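Local structure of putative immunoglobulin-blocking virulence protein (Mycoplasma mycoides subsp. capri, 7ADK) at residues R158-P163 / Y577-N582; Y249-D254 / I320-E325; F261-A266 / I285-N290; D571-V576 / L623-D628. The protein probably binds host immunoglobulin and interferes with its action, serving the mycoplasma as a virulence factor. All blocks are in the same frame, centred on the assembly; numbering follows the deposited sequence.

How the contacts relate
The four contacts form two pairs on opposite sides of the chain's centre. Contacts 1 and 4 share helix 567-579, their centres about 10 Å apart; the salt bridge from R158 to D571 also ties them together, and their segments alternate along the sequence. Contacts 2 and 3, about 12 Å apart between centres, lie in a helix-rich region where L253 and Y249 of helix 247-253 pack on L287 and I288 of helix 280-288. Contact 3 is nested inside the loop closed by contact 2, and both fall inside the one closed by contact 1. Contact 1 thus returns the chain, after a long excursion, to residues near its modelled start, about 51 Å from contact 2 between centres.

Contact 1: R158-P163 / Y577-N582; sequences RKISNP and YYARNN
A579 and R580, at the C-terminal end of helix 567-579, meet the loop I160-N162 just beyond helix 153-157, which closes in a Schellman motif with K159 at positive phi. Two helix ends from distant parts of the chain are thereby brought together. The CB of R580 points toward the loop, and CG stands anti to the carbonyl carbon (chi1 -68°), where it lies 3.5 Å from I160 O. The next methylene, CD, is 3.6 Å from the same carbonyl oxygen and also lies near S161 O. A bend at chi3 (76°) sets the position of NE, which is 3.1 Å from N162 OD1 and forms a salt bridge with E583. At the tip, NH1 is 2.8 Å from N162 OD1, which approaches the guanidinium obliquely, the amide and guanidinium planes being 48° apart. CD of P163 sits over the centre of one guanidinium face. N162 ND2 bonds to K165 O, which helps fix the amide. Arginine suits this buried place because its methylenes can lie against backbone carbonyl oxygens while its planar head carries charge and several N-H groups. At A579 the fit is apolar: alanine is small enough to let the loop come near, and its CB meets three carbons of I160, CG1, CG2 and CD1, with I160 CG1 nearest at 3.8 Å.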
loop_
_atom_site.group_PDB
_atom_site.type_symbol
_atom_site.label_atom_id
_atom_site.label_comp_id
_atom_site.label_asym_id
_atom_site.label_seq_id
_atom_site.Cartn_x
_atom_site.Cartn_y
_atom_site.Cartn_z
ATOM N N ARG A 158 -25.326 34.274 14.260
ATOM C CA ARG A 158 -24.479 33.122 14.635
ATOM C C ARG A 158 -23.077 33.129 14.003
ATOM O O ARG A 158 -22.318 32.184 14.199
ATOM C CB ARG A 158 -25.194 31.798 14.306
ATOM C CG ARG A 158 -26.531 31.569 15.015
ATOM C CD ARG A 158 -26.466 31.621 16.540
ATOM N NE ARG A 158 -25.600 30.585 17.120
ATOM C CZ ARG A 158 -25.318 30.450 18.399
ATOM N NH1 ARG A 158 -25.802 31.213 19.312
ATOM N NH2 ARG A 158 -24.529 29.534 18.826
ATOM N N LYS A 159 -22.732 34.150 13.210
ATOM C CA LYS A 159 -21.460 34.275 12.471
ATOM C C LYS A 159 -21.145 33.018 11.649
ATOM O O LYS A 159 -20.089 32.402 11.767
ATOM C CB LYS A 159 -20.319 34.737 13.401
ATOM C CG LYS A 159 -20.656 36.048 14.136
ATOM C CD LYS A 159 -19.422 36.753 14.701
ATOM C CE LYS A 159 -18.584 37.461 13.634
ATOM N NZ LYS A 159 -19.246 38.656 13.085
ATOM N N ILE A 160 -22.140 32.612 10.867
ATOM C CA ILE A 160 -22.198 31.342 10.134
ATOM C C ILE A 160 -22.400 31.578 8.622
ATOM O O ILE A 160 -22.042 30.732 7.812
ATOM C CB ILE A 160 -23.270 30.452 10.810
ATOM C CG1 ILE A 160 -23.228 28.998 10.340
ATOM C CG2 ILE A 160 -24.669 31.056 10.634
ATOM C CD1 ILE A 160 -24.425 28.178 10.826
ATOM N N SER A 161 -22.909 32.743 8.217
ATOM C CA SER A 161 -22.877 33.261 6.840
ATOM C C SER A 161 -21.455 33.627 6.401
ATOM O O SER A 161 -20.511 33.571 7.188
ATOM C CB SER A 161 -23.803 34.482 6.709
ATOM O OG SER A 161 -23.447 35.511 7.609
ATOM N N ASN A 162 -21.272 34.001 5.129
ATOM C CA ASN A 162 -19.963 34.430 4.634
ATOM C C ASN A 162 -19.553 35.772 5.288
ATOM O O ASN A 162 -20.364 36.697 5.332
ATOM C CB ASN A 162 -19.980 34.484 3.094
ATOM C CG ASN A 162 -18.591 34.307 2.497
ATOM O OD1 ASN A 162 -17.893 33.354 2.777
ATOM N ND2 ASN A 162 -18.102 35.215 1.701
ATOM N N PRO A 163 -18.312 35.910 5.783
ATOM C CA PRO A 163 -17.936 36.940 6.755
ATOM C C PRO A 163 -17.873 38.383 6.242
ATOM O O PRO A 163 -17.821 39.311 7.044
ATOM C CB PRO A 163 -16.557 36.503 7.271
ATOM C CG PRO A 163 -15.987 35.685 6.120
ATOM C CD PRO A 163 -17.222 34.962 5.630
ATOM N N TYR A 577 -23.760 22.851 5.427
ATOM C CA TYR A 577 -24.965 22.258 4.878
ATOM C C TYR A 577 -26.002 23.276 4.407
ATOM O O TYR A 577 -26.821 22.889 3.582
ATOM C CB TYR A 577 -25.522 21.231 5.879
ATOM C CG TYR A 577 -24.660 19.987 6.152
ATOM C CD1 TYR A 577 -23.612 19.616 5.286
ATOM C CD2 TYR A 577 -24.922 19.166 7.269
ATOM C CE1 TYR A 577 -22.850 18.467 5.521
ATOM C CE2 TYR A 577 -24.148 18.013 7.514
ATOM C CZ TYR A 577 -23.106 17.659 6.638
ATOM O OH TYR A 577 -22.361 16.543 6.848
ATOM N N TYR A 578 -25.991 24.542 4.845
ATOM C CA TYR A 578 -26.973 25.560 4.411
ATOM C C TYR A 578 -26.496 27.020 4.411
ATOM O O TYR A 578 -26.791 27.724 3.455
ATOM C CB TYR A 578 -28.260 25.485 5.239
ATOM C CG TYR A 578 -29.024 24.180 5.139
ATOM C CD1 TYR A 578 -29.779 23.893 3.987
ATOM C CD2 TYR A 578 -28.950 23.238 6.177
ATOM C CE1 TYR A 578 -30.446 22.661 3.870
ATOM C CE2 TYR A 578 -29.608 22.005 6.061
ATOM C CZ TYR A 578 -30.362 21.718 4.911
ATOM O OH TYR A 578 -30.983 20.520 4.824
ATOM N N ALA A 579 -25.789 27.508 5.428
ATOM C CA ALA A 579 -25.495 28.940 5.546
ATOM C C ALA A 579 -24.447 29.451 4.534
ATOM O O ALA A 579 -24.498 30.608 4.127
ATOM C CB ALA A 579 -25.077 29.257 6.978
ATOM N N ARG A 580 -23.511 28.603 4.097
ATOM C CA ARG A 580 -22.529 28.884 3.033
ATOM C C ARG A 580 -22.612 27.867 1.888
ATOM O O ARG A 580 -21.729 27.788 1.047
ATOM C CB ARG A 580 -21.115 29.008 3.624
ATOM C CG ARG A 580 -20.945 30.243 4.508
ATOM C CD ARG A 580 -19.594 30.307 5.222
ATOM N NE ARG A 580 -18.512 30.713 4.323
ATOM C CZ ARG A 580 -17.223 30.768 4.602
ATOM N NH1 ARG A 580 -16.392 31.172 3.705
ATOM N NH2 ARG A 580 -16.721 30.454 5.760
ATOM N N ASN A 581 -23.677 27.069 1.813
ATOM C CA ASN A 581 -23.782 25.951 0.881
ATOM C C ASN A 581 -23.731 26.371 -0.596
ATOM O O ASN A 581 -23.327 25.576 -1.435
ATOM C CB ASN A 581 -25.067 25.182 1.198
ATOM C CG ASN A 581 -25.339 24.020 0.263
ATOM O OD1 ASN A 581 -24.861 22.918 0.430
ATOM N ND2 ASN A 581 -26.154 24.217 -0.737
ATOM N N ASN A 582 -24.156 27.572 -0.975
ATOM C CA ASN A 582 -24.127 27.957 -2.386
ATOM C C ASN A 582 -22.701 28.170 -2.934
ATOM O O ASN A 582 -22.522 28.241 -4.143
ATOM C CB ASN A 582 -25.077 29.139 -2.613
ATOM C CG ASN A 582 -24.553 30.454 -2.106
ATOM O OD1 ASN A 582 -24.038 30.564 -1.005
ATOM N ND2 ASN A 582 -24.659 31.474 -2.903
#

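Contact 2: Y249-D254 / I320-E325; sequences YKKMLD and INEAGE
M252 and I320 carry the apolar part of this contact, in which the last turn of helix 247-253 packs against the link between strands 318-320 and 326-332, a type I beta turn from N321 to G324. CG2 of I320 lies 3.7 Å from M252 CB, and its CD1 reaches Y249 CD1 at 4.1 Å; a branched residue can thus serve two helix positions. Methionine, flexible and unbranched, bends at chi2 (52°) and chi3 (60°), which brings CE to the turn's backbone, near E322 O and G324 N. G324 has positive phi, a conformation that glycine adopts easily. Polar bonds hold the turn itself: N321 OD1 accepts from A323 N in an Asx turn, while N321 ND2 donates to E325 OE2 at 3.0 Å. Charges play a looser part. K251 NZ and E322 OE2 remain 5.4 Å apart, and the carboxylate rests instead beside the lysine's methylenes, E322 OE2 lying 3.6 Å from K251 CB.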
loop_
_atom_site.group_PDB
_atom_site.type_symbol
_atom_site.label_atom_id
_atom_site.label_comp_id
_atom_site.label_asym_id
_atom_site.label_seq_id
_atom_site.Cartn_x
_atom_site.Cartn_y
_atom_site.Cartn_z
ATOM N N TYR A 249 -20.163 8.008 -37.336
ATOM C CA TYR A 249 -20.779 7.576 -38.591
ATOM C C TYR A 249 -21.434 6.194 -38.483
ATOM O O TYR A 249 -22.385 5.925 -39.203
ATOM C CB TYR A 249 -19.722 7.578 -39.700
ATOM C CG TYR A 249 -18.797 8.777 -39.719
ATOM C CD1 TYR A 249 -19.147 9.952 -40.408
ATOM C CD2 TYR A 249 -17.586 8.714 -39.011
ATOM C CE1 TYR A 249 -18.299 11.073 -40.354
ATOM C CE2 TYR A 249 -16.734 9.828 -38.964
ATOM C CZ TYR A 249 -17.099 11.015 -39.618
ATOM O OH TYR A 249 -16.286 12.091 -39.538
ATOM N N LYS A 250 -20.949 5.312 -37.596
ATOM C CA LYS A 250 -21.183 3.850 -37.599
ATOM C C LYS A 250 -22.654 3.428 -37.640
ATOM O O LYS A 250 -23.012 2.538 -38.398
ATOM C CB LYS A 250 -20.474 3.215 -36.396
ATOM C CG LYS A 250 -20.351 1.711 -36.498
ATOM C CD LYS A 250 -19.960 0.989 -35.264
ATOM C CE LYS A 250 -19.782 -0.518 -35.420
ATOM N NZ LYS A 250 -21.056 -1.250 -35.518
ATOM N N LYS A 251 -23.521 4.127 -36.905
ATOM C CA LYS A 251 -24.983 3.915 -36.891
ATOM C C LYS A 251 -25.658 4.115 -38.257
ATOM O O LYS A 251 -26.652 3.461 -38.535
ATOM C CB LYS A 251 -25.621 4.838 -35.839
ATOM C CG LYS A 251 -25.176 4.508 -34.406
ATOM C CD LYS A 251 -25.905 5.372 -33.374
ATOM C CE LYS A 251 -25.353 5.094 -31.978
ATOM N NZ LYS A 251 -26.065 5.845 -30.915
ATOM N N MET A 252 -25.107 4.977 -39.109
ATOM C CA MET A 252 -25.432 5.093 -40.537
ATOM C C MET A 252 -24.619 4.110 -41.398
ATOM O O MET A 252 -25.144 3.508 -42.324
ATOM C CB MET A 252 -25.229 6.561 -40.952
ATOM C CG MET A 252 -25.203 6.842 -42.459
ATOM S SD MET A 252 -26.587 6.217 -43.430
ATOM C CE MET A 252 -27.959 7.070 -42.655
ATOM N N LEU A 253 -23.335 3.940 -41.079
ATOM C CA LEU A 253 -22.326 3.228 -41.868
ATOM C C LEU A 253 -22.616 1.730 -42.003
ATOM O O LEU A 253 -22.354 1.151 -43.048
ATOM C CB LEU A 253 -20.968 3.464 -41.181
ATOM C CG LEU A 253 -19.784 3.764 -42.092
ATOM C CD1 LEU A 253 -20.018 5.054 -42.862
ATOM C CD2 LEU A 253 -18.526 3.935 -41.237
ATOM N N ASP A 254 -23.171 1.105 -40.965
ATOM C CA ASP A 254 -23.737 -0.244 -41.057
ATOM C C ASP A 254 -25.006 -0.197 -41.917
ATOM O O ASP A 254 -25.992 0.414 -41.514
ATOM C CB ASP A 254 -24.027 -0.800 -39.659
ATOM C CG ASP A 254 -22.772 -1.047 -38.827
ATOM O OD1 ASP A 254 -21.701 -1.348 -39.393
ATOM O OD2 ASP A 254 -22.873 -1.014 -37.582
ATOM N N ILE A 320 -24.326 10.909 -36.663
ATOM C CA ILE A 320 -25.403 10.663 -37.629
ATOM C C ILE A 320 -26.114 9.379 -37.198
ATOM O O ILE A 320 -25.452 8.353 -37.052
ATOM C CB ILE A 320 -24.780 10.508 -39.036
ATOM C CG1 ILE A 320 -24.041 11.782 -39.496
ATOM C CG2 ILE A 320 -25.827 10.126 -40.083
ATOM C CD1 ILE A 320 -22.910 11.495 -40.462
ATOM N N ASN A 321 -27.426 9.390 -36.978
ATOM C CA ASN A 321 -28.140 8.151 -36.645
ATOM C C ASN A 321 -28.614 7.412 -37.909
ATOM O O ASN A 321 -28.370 7.831 -39.038
ATOM C CB ASN A 321 -29.233 8.398 -35.586
ATOM C CG ASN A 321 -30.526 9.017 -36.070
ATOM O OD1 ASN A 321 -31.107 8.619 -37.059
ATOM N ND2 ASN A 321 -31.062 9.955 -35.335
ATOM N N GLU A 322 -29.310 6.299 -37.712
ATOM C CA GLU A 322 -29.764 5.362 -38.744
ATOM C C GLU A 322 -30.570 6.009 -39.878
ATOM O O GLU A 322 -30.479 5.569 -41.016
ATOM C CB GLU A 322 -30.637 4.268 -38.099
ATOM C CG GLU A 322 -29.938 3.374 -37.064
ATOM C CD GLU A 322 -29.682 4.018 -35.691
ATOM O OE1 GLU A 322 -30.294 5.055 -35.362
ATOM O OE2 GLU A 322 -28.863 3.485 -34.915
ATOM N N ALA A 323 -31.350 7.051 -39.603
ATOM C CA ALA A 323 -32.309 7.637 -40.543
ATOM C C ALA A 323 -31.758 8.782 -41.420
ATOM O O ALA A 323 -32.527 9.500 -42.058
ATOM C CB ALA A 323 -33.551 8.041 -39.747
ATOM N N GLY A 324 -30.438 8.977 -41.464
ATOM C CA GLY A 324 -29.816 10.070 -42.220
ATOM C C GLY A 324 -30.124 11.444 -41.632
ATOM O O GLY A 324 -30.589 12.345 -42.325
ATOM N N GLU A 325 -29.901 11.588 -40.332
ATOM C CA GLU A 325 -30.203 12.796 -39.569
ATOM C C GLU A 325 -29.185 12.985 -38.435
ATOM O O GLU A 325 -28.635 12.017 -37.912
ATOM C CB GLU A 325 -31.659 12.730 -39.076
ATOM C CG GLU A 325 -31.926 11.479 -38.237
ATOM C CD GLU A 325 -33.364 11.370 -37.726
ATOM O OE1 GLU A 325 -34.313 11.614 -38.496
ATOM O OE2 GLU A 325 -33.563 11.036 -36.540
#

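Contact 3: F261-A266 / I285-N290; sequences FLKSEA and IWLIAN
K263 starts with CG anti to its backbone N (chi1 179°) and turns at chi2 (48°), which sets CD beside L287 CD1; W286 likewise has CG anti to its N. The two side chains cross at about a right angle, and the lysine ends over the indole. Its NZ stands 3.0 Å from the centroid of the W286 six-membered ring, 16° off the normal, a cation-pi interaction over the face. The methylene before it is also in contact, with K263 CE 3.6 Å from L287 CD1. Lysine suits the place because its long chain is greasy along its length and charged at the tip. The site is the C-terminal end of helix 280-288, packed against the loop that leads to helix 270-273, and Y270 and L273 of that helix also touch the indole. At such an end carbonyls lack helical N-H partners: W286 O receives a weak bond from K263 NZ and a firmer one from N290 ND2, at 2.8 Å and in the carbonyl plane. That amide nitrogen also lies over a face of the indole, toward its rim. The positive ammonium would be favoured by the partial negative charge of the helix terminus. S264 OG is 2.8 Å from N290 O and nearly as close to K263 O, so its one proton may serve either. A266, small and apolar, places CB 4.0 Å from W286 CZ2.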
loop_
_atom_site.group_PDB
_atom_site.type_symbol
_atom_site.label_atom_id
_atom_site.label_comp_id
_atom_site.label_asym_id
_atom_site.label_seq_id
_atom_site.Cartn_x
_atom_site.Cartn_y
_atom_site.Cartn_z
ATOM N N PHE A 261 -28.246 5.890 -50.094
ATOM C CA PHE A 261 -28.818 7.215 -50.362
ATOM C C PHE A 261 -27.958 8.401 -49.889
ATOM O O PHE A 261 -28.279 9.546 -50.199
ATOM C CB PHE A 261 -30.246 7.263 -49.812
ATOM C CG PHE A 261 -31.204 6.380 -50.580
ATOM C CD1 PHE A 261 -31.553 6.727 -51.895
ATOM C CD2 PHE A 261 -31.720 5.204 -50.011
ATOM C CE1 PHE A 261 -32.423 5.909 -52.631
ATOM C CE2 PHE A 261 -32.600 4.392 -50.743
ATOM C CZ PHE A 261 -32.951 4.745 -52.053
ATOM N N LEU A 262 -26.863 8.148 -49.161
ATOM C CA LEU A 262 -25.987 9.156 -48.539
ATOM C C LEU A 262 -24.508 8.876 -48.885
ATOM O O LEU A 262 -23.666 8.727 -48.005
ATOM C CB LEU A 262 -26.273 9.258 -47.017
ATOM C CG LEU A 262 -27.735 9.566 -46.613
ATOM C CD1 LEU A 262 -28.525 8.303 -46.252
ATOM C CD2 LEU A 262 -27.792 10.464 -45.383
ATOM N N LYS A 263 -24.203 8.700 -50.176
ATOM C CA LYS A 263 -22.951 8.102 -50.685
ATOM C C LYS A 263 -22.413 8.765 -51.974
ATOM O O LYS A 263 -21.604 8.182 -52.689
ATOM C CB LYS A 263 -23.197 6.580 -50.753
ATOM C CG LYS A 263 -22.096 5.653 -51.262
ATOM C CD LYS A 263 -20.697 5.854 -50.676
ATOM C CE LYS A 263 -19.863 4.682 -51.199
ATOM N NZ LYS A 263 -18.429 4.795 -50.946
ATOM N N SER A 264 -22.809 10.005 -52.262
ATOM C CA SER A 264 -22.323 10.839 -53.385
ATOM C C SER A 264 -22.426 10.176 -54.778
ATOM O O SER A 264 -23.388 9.475 -55.066
ATOM C CB SER A 264 -20.944 11.431 -53.047
ATOM O OG SER A 264 -19.892 10.505 -53.153
ATOM N N GLU A 265 -21.473 10.380 -55.691
ATOM C CA GLU A 265 -21.392 9.696 -56.993
ATOM C C GLU A 265 -20.941 8.230 -56.864
ATOM O O GLU A 265 -21.252 7.408 -57.723
ATOM C CB GLU A 265 -20.484 10.519 -57.920
ATOM C CG GLU A 265 -20.128 9.930 -59.297
ATOM C CD GLU A 265 -18.842 9.076 -59.346
ATOM O OE1 GLU A 265 -18.376 8.569 -58.327
ATOM O OE2 GLU A 265 -18.257 8.924 -60.420
ATOM N N ALA A 266 -20.307 7.870 -55.748
ATOM C CA ALA A 266 -19.876 6.507 -55.468
ATOM C C ALA A 266 -21.040 5.505 -55.304
ATOM O O ALA A 266 -20.795 4.311 -55.183
ATOM C CB ALA A 266 -18.956 6.541 -54.253
ATOM N N ILE A 285 -14.315 2.525 -44.010
ATOM C CA ILE A 285 -13.463 3.676 -44.390
ATOM C C ILE A 285 -13.863 4.275 -45.752
ATOM O O ILE A 285 -13.909 5.494 -45.927
ATOM C CB ILE A 285 -11.961 3.262 -44.395
ATOM C CG1 ILE A 285 -11.442 3.139 -42.947
ATOM C CG2 ILE A 285 -11.055 4.235 -45.168
ATOM C CD1 ILE A 285 -10.033 2.564 -42.789
ATOM N N TRP A 286 -14.165 3.441 -46.745
ATOM C CA TRP A 286 -14.582 3.883 -48.071
ATOM C C TRP A 286 -16.004 4.459 -48.066
ATOM O O TRP A 286 -16.364 5.180 -48.994
ATOM C CB TRP A 286 -14.370 2.744 -49.084
ATOM C CG TRP A 286 -14.570 3.062 -50.532
ATOM C CD1 TRP A 286 -13.658 3.600 -51.367
ATOM C CD2 TRP A 286 -15.757 2.848 -51.344
ATOM N NE1 TRP A 286 -14.237 3.839 -52.593
ATOM C CE2 TRP A 286 -15.546 3.436 -52.620
ATOM C CE3 TRP A 286 -16.982 2.185 -51.146
ATOM C CZ2 TRP A 286 -16.541 3.474 -53.601
ATOM C CZ3 TRP A 286 -17.955 2.142 -52.158
ATOM C CH2 TRP A 286 -17.758 2.823 -53.366
ATOM N N LEU A 287 -16.835 4.228 -47.045
ATOM C CA LEU A 287 -18.107 4.948 -46.891
ATOM C C LEU A 287 -17.859 6.381 -46.413
ATOM O O LEU A 287 -18.177 7.310 -47.136
ATOM C CB LEU A 287 -19.112 4.205 -45.988
ATOM C CG LEU A 287 -19.946 3.062 -46.577
ATOM C CD1 LEU A 287 -20.647 3.467 -47.856
ATOM C CD2 LEU A 287 -19.159 1.807 -46.852
ATOM N N ILE A 288 -17.234 6.583 -45.259
ATOM C CA ILE A 288 -16.955 7.917 -44.706
ATOM C C ILE A 288 -16.165 8.802 -45.679
ATOM O O ILE A 288 -16.522 9.961 -45.859
ATOM C CB ILE A 288 -16.264 7.825 -43.323
ATOM C CG1 ILE A 288 -14.904 7.104 -43.351
ATOM C CG2 ILE A 288 -17.199 7.137 -42.338
ATOM C CD1 ILE A 288 -14.237 6.878 -42.000
ATOM N N ALA A 289 -15.168 8.268 -46.390
ATOM C CA ALA A 289 -14.409 9.017 -47.391
ATOM C C ALA A 289 -15.181 9.333 -48.697
ATOM O O ALA A 289 -14.617 9.955 -49.594
ATOM C CB ALA A 289 -13.109 8.273 -47.659
ATOM N N ASN A 290 -16.452 8.921 -48.830
ATOM C CA ASN A 290 -17.326 9.150 -49.984
ATOM C C ASN A 290 -18.777 9.553 -49.639
ATOM O O ASN A 290 -19.621 9.558 -50.528
ATOM C CB ASN A 290 -17.326 7.890 -50.846
ATOM C CG ASN A 290 -16.017 7.591 -51.538
ATOM O OD1 ASN A 290 -15.701 8.106 -52.588
ATOM N ND2 ASN A 290 -15.254 6.688 -51.023
#

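Contact 4: D571-V576 / L623-D628; sequences DGLRMV and LRFDDD
Within 571-576, L573 and R574 carry the contact with the loop L623-D628. Helix 567-579 joins strands 553-555 and 608-610, neighbours in a parallel sheet, and so forms the helical part of a beta-alpha-beta connection. Just before this segment, N570 OD1 accepts from R624 N. L573 then points toward the loop, and its CD2 rests 4.1 Å above the plane of the F625 ring, offset toward the rim. The same methyl lies 3.5 Å from R624 O. A branched apolar side chain suits this place between loop and sheet, where L573 also packs on L554 and L609. R574 follows, extended from CG to NE, and stands out from the helix toward D627 near the end of the loop. Its NH2 donates to D627 O at 2.9 Å in a nearly straight bond (171° at the hydrogen). The acceptor lies in the guanidinium plane, whereas the nitrogen stands 41° out of the carbonyl plane. NH1 makes a salt bridge with D155, so one arginine head joins helix 153-157 to this loop. Within the loop, D627 is held by N633: its carboxylate takes N633 ND2 on OD2, with R574 NH2 5.3 Å from that oxygen.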
loop_
_atom_site.group_PDB
_atom_site.type_symbol
_atom_site.label_atom_id
_atom_site.label_comp_id
_atom_site.label_asym_id
_atom_site.label_seq_id
_atom_site.Cartn_x
_atom_site.Cartn_y
_atom_site.Cartn_z
ATOM N N ASP A 571 -23.833 24.825 14.810
ATOM C CA ASP A 571 -23.353 25.988 14.045
ATOM C C ASP A 571 -22.402 25.538 12.926
ATOM O O ASP A 571 -22.666 25.767 11.749
ATOM C CB ASP A 571 -22.614 26.994 14.950
ATOM C CG ASP A 571 -23.474 27.844 15.895
ATOM O OD1 ASP A 571 -24.648 28.163 15.597
ATOM O OD2 ASP A 571 -22.933 28.282 16.935
ATOM N N GLY A 572 -21.313 24.840 13.267
ATOM C CA GLY A 572 -20.336 24.386 12.281
ATOM C C GLY A 572 -20.934 23.494 11.195
ATOM O O GLY A 572 -20.528 23.574 10.040
ATOM N N LEU A 573 -21.918 22.670 11.539
ATOM C CA LEU A 573 -22.580 21.712 10.655
ATOM C C LEU A 573 -23.491 22.417 9.641
ATOM O O LEU A 573 -23.408 22.167 8.440
ATOM C CB LEU A 573 -23.332 20.727 11.563
ATOM C CG LEU A 573 -23.719 19.381 10.976
ATOM C CD1 LEU A 573 -22.503 18.531 10.747
ATOM C CD2 LEU A 573 -24.604 18.617 11.938
ATOM N N ARG A 574 -24.315 23.364 10.096
ATOM C CA ARG A 574 -25.190 24.172 9.239
ATOM C C ARG A 574 -24.413 25.178 8.388
ATOM O O ARG A 574 -24.890 25.509 7.308
ATOM C CB ARG A 574 -26.274 24.829 10.110
ATOM C CG ARG A 574 -27.376 25.528 9.296
ATOM C CD ARG A 574 -28.528 26.008 10.184
ATOM N NE ARG A 574 -29.679 26.534 9.423
ATOM C CZ ARG A 574 -29.779 27.705 8.822
ATOM N NH1 ARG A 574 -28.782 28.516 8.743
ATOM N NH2 ARG A 574 -30.892 28.097 8.305
ATOM N N MET A 575 -23.211 25.607 8.792
ATOM C CA MET A 575 -22.330 26.446 7.970
ATOM C C MET A 575 -22.123 25.839 6.588
ATOM O O MET A 575 -22.363 26.466 5.560
ATOM C CB MET A 575 -20.968 26.656 8.652
ATOM C CG MET A 575 -20.281 27.875 8.041
ATOM S SD MET A 575 -18.543 28.108 8.441
ATOM C CE MET A 575 -17.825 26.943 7.287
ATOM N N VAL A 576 -21.757 24.568 6.561
ATOM C CA VAL A 576 -21.523 23.810 5.340
ATOM C C VAL A 576 -22.832 23.419 4.662
ATOM O O VAL A 576 -23.024 23.636 3.470
ATOM C CB VAL A 576 -20.699 22.572 5.687
ATOM C CG1 VAL A 576 -20.357 21.794 4.445
ATOM C CG2 VAL A 576 -19.425 22.962 6.406
ATOM N N LEU A 623 -27.824 16.468 17.156
ATOM C CA LEU A 623 -27.352 16.971 15.863
ATOM C C LEU A 623 -28.517 17.184 14.879
ATOM O O LEU A 623 -29.338 16.291 14.672
ATOM C CB LEU A 623 -26.308 15.998 15.290
ATOM C CG LEU A 623 -25.074 15.718 16.165
ATOM C CD1 LEU A 623 -24.090 14.853 15.386
ATOM C CD2 LEU A 623 -24.346 16.990 16.583
ATOM N N ARG A 624 -28.585 18.361 14.250
ATOM C CA ARG A 624 -29.630 18.769 13.300
ATOM C C ARG A 624 -29.117 18.764 11.864
ATOM O O ARG A 624 -28.055 19.309 11.591
ATOM C CB ARG A 624 -30.169 20.146 13.699
ATOM C CG ARG A 624 -30.829 20.118 15.084
ATOM C CD ARG A 624 -31.478 21.451 15.452
ATOM N NE ARG A 624 -30.487 22.503 15.733
ATOM C CZ ARG A 624 -29.956 22.796 16.902
ATOM N NH1 ARG A 624 -29.190 23.823 17.045
ATOM N NH2 ARG A 624 -30.188 22.101 17.966
ATOM N N PHE A 625 -29.861 18.159 10.937
ATOM C CA PHE A 625 -29.470 18.019 9.522
ATOM C C PHE A 625 -30.429 18.735 8.563
ATOM O O PHE A 625 -30.373 18.494 7.362
ATOM C CB PHE A 625 -29.246 16.539 9.149
ATOM C CG PHE A 625 -28.096 15.850 9.872
ATOM C CD1 PHE A 625 -28.301 15.344 11.162
ATOM C CD2 PHE A 625 -26.827 15.736 9.283
ATOM C CE1 PHE A 625 -27.261 14.709 11.860
ATOM C CE2 PHE A 625 -25.775 15.132 9.994
ATOM C CZ PHE A 625 -25.990 14.615 11.279
ATOM N N ASP A 626 -31.278 19.640 9.055
ATOM C CA ASP A 626 -32.101 20.539 8.232
ATOM C C ASP A 626 -32.090 22.006 8.726
ATOM O O ASP A 626 -31.648 22.314 9.830
ATOM C CB ASP A 626 -33.504 19.964 8.002
ATOM C CG ASP A 626 -34.354 19.672 9.239
ATOM O OD1 ASP A 626 -33.902 19.879 10.375
ATOM O OD2 ASP A 626 -35.496 19.208 9.067
ATOM N N ASP A 627 -32.520 22.938 7.875
ATOM C CA ASP A 627 -32.255 24.383 7.947
ATOM C C ASP A 627 -33.100 25.206 8.941
ATOM O O ASP A 627 -33.216 26.415 8.764
ATOM C CB ASP A 627 -32.236 25.031 6.537
ATOM C CG ASP A 627 -33.383 24.734 5.552
ATOM O OD1 ASP A 627 -34.099 23.719 5.703
ATOM O OD2 ASP A 627 -33.523 25.499 4.572
ATOM N N ASP A 628 -33.682 24.610 9.985
ATOM C CA ASP A 628 -34.825 25.119 10.777
ATOM C C ASP A 628 -36.142 25.229 9.992
ATOM O O ASP A 628 -37.196 24.813 10.479
ATOM C CB ASP A 628 -34.543 26.449 11.503
ATOM C CG ASP A 628 -33.416 26.437 12.528
ATOM O OD1 ASP A 628 -33.077 25.363 13.052
ATOM O OD2 ASP A 628 -32.921 27.526 12.878
#